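Local coordinates for protein HTH-type transcriptional activator AmpR (Pseudomonas aeruginosa PAO1, PDB 5MMH) that activates expression of the beta-lactamase AmpC by binding the ampC promoter, its effector domain recognising muropeptide fragments of the cell wall, at residues L140-A145 with A153-A158. Residues are numbered along the deposited sequence; the frame is centred on the assembly and turned at random.
Sequences LAMLEA and ALAPAA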
loop_
_atom_site.group_PDB
_atom_site.type_symbol
_atom_site.label_atom_id
_atom_site.label_comp_id
_atom_site.label_asym_id
_atom_site.label_seq_id
_atom_site.Cartn_x
_atom_site.Cartn_y
_atom_site.Cartn_z
ATOM N N LEU A 140 0.190 4.813 0.990
ATOM C CA LEU A 140 1.528 4.232 1.078
ATOM C C LEU A 140 2.160 4.123 -0.300
ATOM O O LEU A 140 3.327 4.485 -0.486
ATOM C CB LEU A 140 1.467 2.862 1.736
ATOM C CG LEU A 140 1.161 2.877 3.231
ATOM C CD1 LEU A 140 1.028 1.439 3.688
ATOM C CD2 LEU A 140 2.233 3.625 4.028
ATOM N N ALA A 141 1.405 3.629 -1.285
ATOM C CA ALA A 141 1.962 3.528 -2.627
ATOM C C ALA A 141 2.199 4.913 -3.207
ATOM O O ALA A 141 3.204 5.138 -3.891
ATOM C CB ALA A 141 1.033 2.716 -3.535
ATOM N N MET A 142 1.294 5.859 -2.908
ATOM C CA MET A 142 1.425 7.234 -3.382
ATOM C C MET A 142 2.646 7.931 -2.785
ATOM O O MET A 142 3.313 8.715 -3.475
ATOM C CB MET A 142 0.156 8.017 -3.047
ATOM C CG MET A 142 0.213 9.474 -3.460
ATOM S SD MET A 142 -1.012 10.554 -2.659
ATOM C CE MET A 142 -2.566 9.841 -3.210
ATOM N N LEU A 143 2.963 7.661 -1.509
ATOM C CA LEU A 143 4.090 8.350 -0.879
ATOM C C LEU A 143 5.421 7.753 -1.305
ATOM O O LEU A 143 6.411 8.479 -1.455
ATOM C CB LEU A 143 3.958 8.313 0.641
ATOM C CG LEU A 143 3.407 9.622 1.218
ATOM C CD1 LEU A 143 4.350 10.772 0.910
ATOM C CD2 LEU A 143 2.012 9.921 0.673
ATOM N N GLU A 144 5.464 6.430 -1.478
ATOM C CA GLU A 144 6.625 5.789 -2.079
ATOM C C GLU A 144 6.890 6.323 -3.489
ATOM O O GLU A 144 8.041 6.596 -3.846
ATOM C CB GLU A 144 6.430 4.271 -2.091
ATOM C CG GLU A 144 7.565 3.509 -2.758
ATOM C CD GLU A 144 8.870 3.572 -1.985
ATOM O OE1 GLU A 144 9.944 3.376 -2.607
ATOM O OE2 GLU A 144 8.823 3.788 -0.750
ATOM N N ALA A 145 5.839 6.506 -4.300
ATOM C CA ALA A 145 6.040 7.121 -5.612
ATOM C C ALA A 145 6.582 8.534 -5.480
ATOM O O ALA A 145 7.456 8.947 -6.249
ATOM C CB ALA A 145 4.737 7.140 -6.408
ATOM N N ALA A 153 2.511 14.322 -3.999
ATOM C CA ALA A 153 1.449 13.623 -3.283
ATOM C C ALA A 153 0.529 14.577 -2.526
ATOM O O ALA A 153 0.919 15.673 -2.117
ATOM C CB ALA A 153 2.034 12.613 -2.299
ATOM N N LEU A 154 -0.708 14.124 -2.333
ATOM C CA LEU A 154 -1.713 14.791 -1.514
ATOM C C LEU A 154 -2.292 13.729 -0.590
ATOM O O LEU A 154 -3.031 12.841 -1.036
ATOM C CB LEU A 154 -2.796 15.439 -2.378
ATOM C CG LEU A 154 -4.009 16.054 -1.676
ATOM C CD1 LEU A 154 -3.594 17.197 -0.748
ATOM C CD2 LEU A 154 -5.016 16.530 -2.713
ATOM N N ALA A 155 -1.962 13.823 0.692
ATOM C CA ALA A 155 -2.156 12.720 1.621
ATOM C C ALA A 155 -2.211 13.294 3.031
ATOM O O ALA A 155 -1.899 14.477 3.235
ATOM C CB ALA A 155 -1.019 11.690 1.487
ATOM N N PRO A 156 -2.604 12.489 4.027
ATOM C CA PRO A 156 -2.638 12.983 5.421
ATOM C C PRO A 156 -1.239 13.050 6.016
ATOM O O PRO A 156 -0.565 12.027 6.155
ATOM C CB PRO A 156 -3.503 11.943 6.150
ATOM C CG PRO A 156 -4.232 11.192 5.074
ATOM C CD PRO A 156 -3.287 11.187 3.897
ATOM N N ALA A 157 -0.805 14.262 6.377
ATOM C CA ALA A 157 0.518 14.439 6.985
ATOM C C ALA A 157 0.666 13.608 8.249
ATOM O O ALA A 157 1.742 13.061 8.523
ATOM C CB ALA A 157 0.768 15.914 7.324
ATOM N N ALA A 158 -0.408 13.505 9.030
ATOM C CA ALA A 158 -0.361 12.830 10.318
ATOM C C ALA A 158 -0.149 11.331 10.187
ATOM O O ALA A 158 0.076 10.663 11.195
ATOM C CB ALA A 158 -1.643 13.120 11.096
#
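Met142 and Leu143 reach from one face of helix 139-147 onto Ala153 and Ala155 of strand 153-156, a buried helix-on-strand contact in the LysR-type effector-binding domain. It illustrates how a flexible thioether and a branched leucine can settle on a strand that offers two alanine methyls and a stretch of backbone. Helix and strand run obliquely antiparallel, at 135°, with their axes 8.5 Å apart at closest approach. Ala153 and Ala155, alternate residues, both point their methyls at the helix, whereas Leu154 between them points its CB away from it.

Met142 takes the Ala153 end. With CG anti to the backbone N (chi1 178°) the chain stretches out from the helix, then bends at its last torsion, which lays SD and CE along the backbone of Leu154. Met142 CG and SD lie against the methyl of Ala153, SD at 3.7 Å from Ala153 CB. The sulfur also meets backbone: Leu154 N donates a weak, bent hydrogen bond to Met142 SD (3.6 Å, 147° at the hydrogen), and Met142 SD lies 3.5 Å from Leu154 O, with CE close to the same oxygen. Leu143 covers the neighbouring ground with a single branch. Its CD2 comes within 3.6 Å of Ala155 CB and 4.0 Å of Ala153 CB, bridging the two methyls.

Strand 73-86 runs antiparallel along one edge of strand 153-156, with backbone hydrogen bonds of Ala153 with Leu86 and Ala155 with Thr84; strand 153-156 is outermost in the mixed sheet within the chain. Leu154 packs onto Trp115 and Trp118 of helix 114-121, while Phe136 of strand 133-136 touches Met142 and Phe160 touches Leu143. Another face of helix 139-147 joins the dimer interface, where Glu144 forms a salt bridge with Arg162 of the second subunit.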